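PDB 5NNL: inactive dihydroorotase-like domain from Chaetomium thermophilum, which adopts the TIM-barrel fold of the amidohydrolase superfamily as an inactive, dihydroorotase-like domain. Local coordinates for residues Val175-Ser187 / Gln203-Ser217. Residues are numbered along the deposited sequence; the frame is centred on the assembly and turned at random.
Sequences VTCDVCVYSLFLS and QEALWEHLPIIDVFS
Leu184 packs against Trp207 and Phe216. Its CD2 lies over one face of the Trp207 indole, 4.1 Å from the centroid of the five-membered ring and 18° off the normal, a CH-pi contact. The other methyl, CD1, reaches CE1 of Phe216 at 3.6 Å. The backbone O of Leu184 receives a hydrogen bond from Trp207 NE1 at 3.0 Å; this oxygen lies in the indole plane, and NE1 meets it in the carbonyl plane, on a lone pair. Thus the indole is fixed by a bond at its edge and a methyl over its face. Farther round, the edge of Trp207 turns toward the face of Phe185 in an offset edge-to-face pair, planes at 83°. Gln203 NE2 donates to Ser183 O from above the carbonyl plane.

Val179 splits its methyls: CG1 packs on Ile213 CD1 (3.6 Å), while CG2, placed between backbone N and carbonyl carbon, meets the edge of the Phe216 ring. Beneath these side chains, strands 175-180 and 215-217 pair in parallel, with Asp178 opposite Val215 and Cys180 opposite Ser217; they are neighbouring strands of the amidohydrolase TIM barrel, helix 200-207 lying in the connection between them. Ser217 N to Val179 O is nearly straight, 171° at the hydrogen.

On the other face of the pair, Ser217 OG donates to Asp178 OD2 at 3.0 Å from above the carboxylate plane, while His152, Ser154 and the Ala155 amide bind the same carboxylate. Just before strand 215-217, Asp214 OD2 accepts Cys177 N through its anti lone pair (3.1 Å) and is also salt-bridged to Lys169 of helix 159-170.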
ATOM      1  N   VAL A 175      -9.966   9.033 -11.713  1.00 38.16           N
ATOM      2  CA  VAL A 175      -9.917   8.063 -10.626  1.00 36.46           C
ATOM      3  C   VAL A 175      -8.919   6.967 -10.970  1.00 32.53           C
ATOM      4  O   VAL A 175      -8.835   6.519 -12.120  1.00 33.33           O
ATOM      5  CB  VAL A 175     -11.311   7.470 -10.320  1.00 33.33           C
ATOM      6  CG1 VAL A 175     -11.914   6.842 -11.544  1.00 31.79           C
ATOM      7  CG2 VAL A 175     -11.232   6.464  -9.178  1.00 33.70           C
ATOM      8  N   THR A 176      -8.151   6.551  -9.966  1.00 31.16           N
ATOM      9  CA  THR A 176      -7.307   5.368 -10.038  1.00 33.97           C
ATOM     10  C   THR A 176      -7.589   4.515  -8.809  1.00 29.73           C
ATOM     11  O   THR A 176      -8.254   4.956  -7.869  1.00 29.10           O
ATOM     12  CB  THR A 176      -5.815   5.731 -10.111  1.00 32.56           C
ATOM     13  OG1 THR A 176      -5.421   6.414  -8.915  1.00 29.24           O
ATOM     14  CG2 THR A 176      -5.536   6.622 -11.313  1.00 36.33           C
ATOM     15  N   CYS A 177      -7.093   3.280  -8.809  1.00 28.20           N
ATOM     16  CA  CYS A 177      -7.371   2.399  -7.685  1.00 28.12           C
ATOM     17  C   CYS A 177      -6.289   1.343  -7.549  1.00 27.14           C
ATOM     18  O   CYS A 177      -5.515   1.089  -8.474  1.00 27.41           O
ATOM     19  CB  CYS A 177      -8.733   1.709  -7.831  1.00 25.00           C
ATOM     20  SG  CYS A 177      -8.833   0.570  -9.233  1.00 28.48           S
ATOM     21  N   ASP A 178      -6.262   0.714  -6.374  1.00 27.08           N
ATOM     22  CA  ASP A 178      -5.409  -0.436  -6.134  1.00 28.86           C
ATOM     23  C   ASP A 178      -6.205  -1.540  -5.454  1.00 28.82           C
ATOM     24  O   ASP A 178      -7.299  -1.319  -4.928  1.00 28.33           O
ATOM     25  CB  ASP A 178      -4.180  -0.085  -5.271  1.00 26.65           C
ATOM     26  CG  ASP A 178      -4.537   0.252  -3.833  1.00 28.55           C
ATOM     27  OD1 ASP A 178      -4.527   1.450  -3.481  1.00 29.50           O
ATOM     28  OD2 ASP A 178      -4.818  -0.682  -3.049  1.00 28.77           O
ATOM     29  N   VAL A 179      -5.644  -2.744  -5.503  1.00 27.44           N
ATOM     30  CA  VAL A 179      -6.106  -3.863  -4.697  1.00 27.31           C
ATOM     31  C   VAL A 179      -4.915  -4.374  -3.906  1.00 24.22           C
ATOM     32  O   VAL A 179      -3.770  -4.323  -4.366  1.00 24.17           O
ATOM     33  CB  VAL A 179      -6.727  -5.005  -5.539  1.00 27.03           C
ATOM     34  CG1 VAL A 179      -7.768  -4.463  -6.498  1.00 27.93           C
ATOM     35  CG2 VAL A 179      -5.662  -5.769  -6.295  1.00 30.76           C
ATOM     36  N   CYS A 180      -5.187  -4.860  -2.703  1.00 26.69           N
ATOM     37  CA  CYS A 180      -4.161  -5.544  -1.934  1.00 27.76           C
ATOM     38  C   CYS A 180      -3.869  -6.895  -2.569  1.00 27.81           C
ATOM     39  O   CYS A 180      -4.781  -7.597  -3.013  1.00 25.46           O
ATOM     40  CB  CYS A 180      -4.606  -5.733  -0.487  1.00 29.06           C
ATOM     41  SG  CYS A 180      -5.143  -4.221   0.328  1.00 29.23           S
ATOM     42  N   VAL A 181      -2.589  -7.268  -2.598  1.00 25.80           N
ATOM     43  CA  VAL A 181      -2.186  -8.489  -3.291  1.00 27.59           C
ATOM     44  C   VAL A 181      -2.909  -9.703  -2.717  1.00 27.09           C
ATOM     45  O   VAL A 181      -3.355 -10.584  -3.462  1.00 28.08           O
ATOM     46  CB  VAL A 181      -0.656  -8.659  -3.226  1.00 25.45           C
ATOM     47  CG1 VAL A 181      -0.235 -10.034  -3.763  1.00 27.41           C
ATOM     48  CG2 VAL A 181       0.031  -7.548  -4.017  1.00 28.49           C
ATOM     49  N   TYR A 182      -3.022  -9.784  -1.390  1.00 26.49           N
ATOM     50  CA  TYR A 182      -3.705 -10.922  -0.778  1.00 27.24           C
ATOM     51  C   TYR A 182      -5.126 -11.078  -1.303  1.00 30.80           C
ATOM     52  O   TYR A 182      -5.632 -12.203  -1.391  1.00 33.41           O
ATOM     53  CB  TYR A 182      -3.742 -10.773   0.744  1.00 30.26           C
ATOM     54  CG  TYR A 182      -2.546 -11.326   1.493  1.00 33.34           C
ATOM     55  CD1 TYR A 182      -1.395 -11.738   0.830  1.00 34.49           C
ATOM     56  CD2 TYR A 182      -2.577 -11.442   2.878  1.00 36.03           C
ATOM     57  CE1 TYR A 182      -0.311 -12.241   1.530  1.00 34.74           C
ATOM     58  CE2 TYR A 182      -1.505 -11.942   3.582  1.00 34.54           C
ATOM     59  CZ  TYR A 182      -0.376 -12.340   2.910  1.00 35.57           C
ATOM     60  OH  TYR A 182       0.683 -12.834   3.633  1.00 38.69           O
ATOM     61  N   SER A 183      -5.787  -9.969  -1.645  1.00 28.14           N
ATOM     62  CA  SER A 183      -7.162 -10.043  -2.128  1.00 26.80           C
ATOM     63  C   SER A 183      -7.288 -10.923  -3.366  1.00 30.11           C
ATOM     64  O   SER A 183      -8.347 -11.519  -3.594  1.00 28.41           O
ATOM     65  CB  SER A 183      -7.691  -8.644  -2.439  1.00 27.65           C
ATOM     66  OG  SER A 183      -7.820  -7.861  -1.267  1.00 32.63           O
ATOM     67  N   LEU A 184      -6.238 -11.005  -4.185  1.00 30.76           N
ATOM     68  CA  LEU A 184      -6.306 -11.793  -5.410  1.00 29.62           C
ATOM     69  C   LEU A 184      -6.090 -13.281  -5.175  1.00 32.61           C
ATOM     70  O   LEU A 184      -6.406 -14.083  -6.062  1.00 30.81           O
ATOM     71  CB  LEU A 184      -5.275 -11.288  -6.423  1.00 28.42           C
ATOM     72  CG  LEU A 184      -5.494  -9.901  -7.035  1.00 30.40           C
ATOM     73  CD1 LEU A 184      -4.462  -9.634  -8.116  1.00 31.96           C
ATOM     74  CD2 LEU A 184      -6.901  -9.742  -7.604  1.00 33.50           C
ATOM     75  N   PHE A 185      -5.573 -13.672  -4.010  1.00 33.85           N
ATOM     76  CA  PHE A 185      -5.213 -15.058  -3.748  1.00 34.95           C
ATOM     77  C   PHE A 185      -5.849 -15.626  -2.487  1.00 37.56           C
ATOM     78  O   PHE A 185      -5.582 -16.784  -2.147  1.00 39.28           O
ATOM     79  CB  PHE A 185      -3.688 -15.187  -3.662  1.00 33.33           C
ATOM     80  CG  PHE A 185      -2.979 -14.653  -4.865  1.00 33.80           C
ATOM     81  CD1 PHE A 185      -2.832 -15.434  -5.995  1.00 33.17           C
ATOM     82  CD2 PHE A 185      -2.468 -13.364  -4.870  1.00 33.23           C
ATOM     83  CE1 PHE A 185      -2.191 -14.945  -7.107  1.00 28.83           C
ATOM     84  CE2 PHE A 185      -1.819 -12.868  -5.982  1.00 30.58           C
ATOM     85  CZ  PHE A 185      -1.681 -13.660  -7.102  1.00 31.54           C
ATOM     86  N   LEU A 186      -6.680 -14.848  -1.788  1.00 35.49           N
ATOM     87  CA  LEU A 186      -7.440 -15.317  -0.636  1.00 35.13           C
ATOM     88  C   LEU A 186      -8.861 -14.788  -0.741  1.00 36.50           C
ATOM     89  O   LEU A 186      -9.066 -13.621  -1.086  1.00 32.82           O
ATOM     90  CB  LEU A 186      -6.828 -14.851   0.692  1.00 36.46           C
ATOM     91  CG  LEU A 186      -5.411 -15.319   1.018  1.00 36.66           C
ATOM     92  CD1 LEU A 186      -4.870 -14.520   2.185  1.00 39.11           C
ATOM     93  CD2 LEU A 186      -5.382 -16.803   1.331  1.00 39.59           C
ATOM     94  N   SER A 187      -9.836 -15.646  -0.430  1.00 34.64           N
ATOM     95  CA  SER A 187     -11.247 -15.287  -0.505  1.00 36.69           C
ATOM     96  C   SER A 187     -11.977 -15.869   0.703  1.00 41.22           C
ATOM     97  O   SER A 187     -11.387 -16.553   1.545  1.00 40.73           O
ATOM     98  CB  SER A 187     -11.876 -15.783  -1.813  1.00 36.78           C
ATOM     99  OG  SER A 187     -12.123 -17.178  -1.767  1.00 39.49           O
ATOM    100  N   GLN A 203     -13.635 -11.803  -6.037  1.00 30.98           N
ATOM    101  CA  GLN A 203     -12.256 -12.021  -6.462  1.00 32.55           C
ATOM    102  C   GLN A 203     -12.172 -12.240  -7.969  1.00 33.59           C
ATOM    103  O   GLN A 203     -11.261 -11.727  -8.629  1.00 27.86           O
ATOM    104  CB  GLN A 203     -11.665 -13.214  -5.715  1.00 32.83           C
ATOM    105  CG  GLN A 203     -10.162 -13.352  -5.854  1.00 33.33           C
ATOM    106  CD  GLN A 203      -9.655 -14.661  -5.288  1.00 32.63           C
ATOM    107  OE1 GLN A 203      -9.681 -15.689  -5.960  1.00 36.09           O
ATOM    108  NE2 GLN A 203      -9.204 -14.634  -4.044  1.00 34.16           N
ATOM    109  N   GLU A 204     -13.114 -13.003  -8.525  1.00 33.24           N
ATOM    110  CA  GLU A 204     -13.128 -13.215  -9.971  0.51 35.51           C
ATOM    111  C   GLU A 204     -13.362 -11.908 -10.707  1.00 34.00           C
ATOM    112  O   GLU A 204     -12.755 -11.655 -11.758  1.00 33.81           O
ATOM    113  CB  GLU A 204     -14.207 -14.238 -10.330  0.51 39.63           C
ATOM    114  CG  GLU A 204     -14.229 -14.649 -11.796  0.51 43.24           C
ATOM    115  CD  GLU A 204     -15.397 -15.562 -12.125  0.51 45.64           C
ATOM    116  OE1 GLU A 204     -15.724 -16.437 -11.294  0.51 52.19           O
ATOM    117  OE2 GLU A 204     -15.992 -15.398 -13.210  0.51 45.90           O
ATOM    118  N   ALA A 205     -14.245 -11.054 -10.180  1.00 30.50           N
ATOM    119  CA  ALA A 205     -14.458  -9.747 -10.785  1.00 30.69           C
ATOM    120  C   ALA A 205     -13.175  -8.924 -10.777  1.00 31.40           C
ATOM    121  O   ALA A 205     -12.922  -8.158 -11.714  1.00 30.80           O
ATOM    122  CB  ALA A 205     -15.578  -9.008 -10.055  1.00 33.19           C
ATOM    123  N   LEU A 206     -12.344  -9.083  -9.745  1.00 26.97           N
ATOM    124  CA  LEU A 206     -11.077  -8.361  -9.692  1.00 30.88           C
ATOM    125  C   LEU A 206     -10.123  -8.846 -10.779  1.00 31.22           C
ATOM    126  O   LEU A 206      -9.495  -8.040 -11.476  1.00 32.53           O
ATOM    127  CB  LEU A 206     -10.441  -8.519  -8.310  1.00 29.99           C
ATOM    128  CG  LEU A 206     -11.201  -7.927  -7.117  1.00 30.57           C
ATOM    129  CD1 LEU A 206     -10.455  -8.222  -5.828  1.00 27.61           C
ATOM    130  CD2 LEU A 206     -11.414  -6.428  -7.280  1.00 27.51           C
ATOM    131  N   TRP A 207      -9.994 -10.166 -10.931  1.00 30.55           N
ATOM    132  CA  TRP A 207      -9.134 -10.710 -11.976  1.00 30.89           C
ATOM    133  C   TRP A 207      -9.601 -10.293 -13.363  1.00 32.76           C
ATOM    134  O   TRP A 207      -8.777 -10.121 -14.270  1.00 35.61           O
ATOM    135  CB  TRP A 207      -9.079 -12.232 -11.865  1.00 30.76           C
ATOM    136  CG  TRP A 207      -8.117 -12.692 -10.816  1.00 33.12           C
ATOM    137  CD1 TRP A 207      -8.408 -13.063  -9.534  1.00 33.05           C
ATOM    138  CD2 TRP A 207      -6.698 -12.812 -10.957  1.00 29.92           C
ATOM    139  NE1 TRP A 207      -7.254 -13.410  -8.869  1.00 33.20           N
ATOM    140  CE2 TRP A 207      -6.190 -13.264  -9.721  1.00 32.40           C
ATOM    141  CE3 TRP A 207      -5.808 -12.584 -12.009  1.00 32.70           C
ATOM    142  CZ2 TRP A 207      -4.830 -13.492  -9.512  1.00 32.04           C
ATOM    143  CZ3 TRP A 207      -4.460 -12.810 -11.800  1.00 36.11           C
ATOM    144  CH2 TRP A 207      -3.984 -13.260 -10.561  1.00 33.13           C
ATOM    145  N   GLU A 208     -10.905 -10.107 -13.545  1.00 32.90           N
ATOM    146  CA  GLU A 208     -11.447  -9.707 -14.837  1.00 34.81           C
ATOM    147  C   GLU A 208     -11.386  -8.206 -15.071  1.00 34.28           C
ATOM    148  O   GLU A 208     -11.772  -7.754 -16.154  1.00 39.69           O
ATOM    149  CB  GLU A 208     -12.893 -10.184 -14.960  1.00 36.34           C
ATOM    150  CG  GLU A 208     -13.034 -11.691 -15.014  1.00 42.88           C
ATOM    151  CD  GLU A 208     -14.481 -12.127 -15.029  1.00 44.45           C
ATOM    152  OE1 GLU A 208     -15.360 -11.243 -14.942  1.00 45.92           O
ATOM    153  OE2 GLU A 208     -14.738 -13.345 -15.124  1.00 47.29           O
ATOM    154  N   HIS A 209     -10.927  -7.424 -14.091  1.00 29.69           N
ATOM    155  CA  HIS A 209     -10.789  -5.980 -14.252  1.00 33.09           C
ATOM    156  C   HIS A 209      -9.349  -5.510 -14.075  1.00 30.71           C
ATOM    157  O   HIS A 209      -9.117  -4.338 -13.764  1.00 30.06           O
ATOM    158  CB  HIS A 209     -11.707  -5.243 -13.275  1.00 34.07           C
ATOM    159  CG  HIS A 209     -13.153  -5.302 -13.651  1.00 32.48           C
ATOM    160  ND1 HIS A 209     -13.942  -6.404 -13.403  1.00 35.45           N
ATOM    161  CD2 HIS A 209     -13.950  -4.402 -14.276  1.00 33.69           C
ATOM    162  CE1 HIS A 209     -15.165  -6.177 -13.848  1.00 33.85           C
ATOM    163  NE2 HIS A 209     -15.196  -4.970 -14.384  1.00 35.46           N
ATOM    164  N   LEU A 210      -8.376  -6.394 -14.270  1.00 29.66           N
ATOM    165  CA  LEU A 210      -6.977  -6.001 -14.143  1.00 34.08           C
ATOM    166  C   LEU A 210      -6.612  -4.751 -14.942  1.00 31.30           C
ATOM    167  O   LEU A 210      -5.813  -3.949 -14.438  1.00 30.77           O
ATOM    168  CB  LEU A 210      -6.074  -7.175 -14.544  1.00 31.45           C
ATOM    169  CG  LEU A 210      -6.089  -8.368 -13.588  1.00 33.24           C
ATOM    170  CD1 LEU A 210      -5.286  -9.526 -14.172  1.00 39.54           C
ATOM    171  CD2 LEU A 210      -5.552  -7.994 -12.229  1.00 37.73           C
ATOM    172  N   PRO A 211      -7.118  -4.532 -16.160  1.00 32.86           N
ATOM    173  CA  PRO A 211      -6.842  -3.250 -16.835  1.00 33.16           C
ATOM    174  C   PRO A 211      -7.315  -2.044 -16.045  1.00 38.23           C
ATOM    175  O   PRO A 211      -6.713  -0.966 -16.145  1.00 41.73           O
ATOM    176  CB  PRO A 211      -7.601  -3.385 -18.164  1.00 38.39           C
ATOM    177  CG  PRO A 211      -7.706  -4.854 -18.386  1.00 37.78           C
ATOM    178  CD  PRO A 211      -7.860  -5.459 -17.027  1.00 35.26           C
ATOM    179  N   ILE A 212      -8.376  -2.201 -15.254  1.00 35.78           N
ATOM    180  CA  ILE A 212      -8.919  -1.098 -14.469  1.00 35.75           C
ATOM    181  C   ILE A 212      -8.089  -0.852 -13.220  1.00 32.97           C
ATOM    182  O   ILE A 212      -8.059   0.268 -12.701  1.00 29.98           O
ATOM    183  CB  ILE A 212     -10.388  -1.393 -14.109  1.00 34.46           C
ATOM    184  CG1 ILE A 212     -11.224  -1.599 -15.378  1.00 34.58           C
ATOM    185  CG2 ILE A 212     -10.979  -0.296 -13.214  1.00 36.44           C
ATOM    186  CD1 ILE A 212     -11.039  -0.539 -16.448  1.00 36.91           C
ATOM    187  N   ILE A 213      -7.423  -1.879 -12.707  1.00 33.26           N
ATOM    188  CA  ILE A 213      -6.632  -1.748 -11.491  1.00 31.47           C
ATOM    189  C   ILE A 213      -5.278  -1.160 -11.867  1.00 31.48           C
ATOM    190  O   ILE A 213      -4.524  -1.755 -12.643  1.00 30.73           O
ATOM    191  CB  ILE A 213      -6.486  -3.103 -10.785  1.00 30.87           C
ATOM    192  CG1 ILE A 213      -7.869  -3.730 -10.564  1.00 33.57           C
ATOM    193  CG2 ILE A 213      -5.760  -2.938  -9.460  1.00 29.40           C
ATOM    194  CD1 ILE A 213      -7.840  -5.158 -10.077  1.00 30.35           C
ATOM    195  N   ASP A 214      -4.976   0.018 -11.327  1.00 31.01           N
ATOM    196  CA  ASP A 214      -3.757   0.736 -11.673  1.00 30.13           C
ATOM    197  C   ASP A 214      -2.562   0.306 -10.834  1.00 28.07           C
ATOM    198  O   ASP A 214      -1.430   0.335 -11.330  1.00 28.08           O
ATOM    199  CB  ASP A 214      -3.982   2.243 -11.508  1.00 31.53           C
ATOM    200  CG  ASP A 214      -5.133   2.754 -12.355  1.00 33.59           C
ATOM    201  OD1 ASP A 214      -4.991   2.812 -13.596  1.00 35.53           O
ATOM    202  OD2 ASP A 214      -6.199   3.068 -11.783  1.00 33.34           O
ATOM    203  N   VAL A 215      -2.791  -0.118  -9.589  1.00 27.04           N
ATOM    204  CA  VAL A 215      -1.721  -0.323  -8.622  1.00 27.31           C
ATOM    205  C   VAL A 215      -2.000  -1.561  -7.780  1.00 26.22           C
ATOM    206  O   VAL A 215      -3.147  -1.870  -7.450  1.00 23.57           O
ATOM    207  CB  VAL A 215      -1.563   0.914  -7.705  1.00 26.49           C
ATOM    208  CG1 VAL A 215      -0.521   0.667  -6.613  1.00 27.11           C
ATOM    209  CG2 VAL A 215      -1.205   2.142  -8.520  1.00 30.10           C
ATOM    210  N   PHE A 216      -0.928  -2.266  -7.424  1.00 23.47           N
ATOM    211  CA  PHE A 216      -0.966  -3.271  -6.373  1.00 25.01           C
ATOM    212  C   PHE A 216      -0.371  -2.676  -5.105  1.00 28.30           C
ATOM    213  O   PHE A 216       0.646  -1.977  -5.155  1.00 28.16           O
ATOM    214  CB  PHE A 216      -0.176  -4.526  -6.757  1.00 27.89           C
ATOM    215  CG  PHE A 216      -0.852  -5.401  -7.779  1.00 27.90           C
ATOM    216  CD1 PHE A 216      -2.215  -5.640  -7.734  1.00 27.31           C
ATOM    217  CD2 PHE A 216      -0.108  -6.002  -8.777  1.00 28.74           C
ATOM    218  CE1 PHE A 216      -2.818  -6.453  -8.672  1.00 31.16           C
ATOM    219  CE2 PHE A 216      -0.706  -6.814  -9.714  1.00 28.60           C
ATOM    220  CZ  PHE A 216      -2.057  -7.042  -9.664  1.00 26.24           C
ATOM    221  N   SER A 217      -1.005  -2.954  -3.972  1.00 24.56           N
ATOM    222  CA  SER A 217      -0.471  -2.561  -2.680  1.00 28.36           C
ATOM    223  C   SER A 217      -0.410  -3.784  -1.781  1.00 26.57           C
ATOM    224  O   SER A 217      -1.011  -4.822  -2.063  1.00 25.95           O
ATOM    225  CB  SER A 217      -1.320  -1.467  -2.012  1.00 30.24           C
ATOM    226  OG  SER A 217      -2.577  -1.978  -1.609  1.00 30.35           O
TER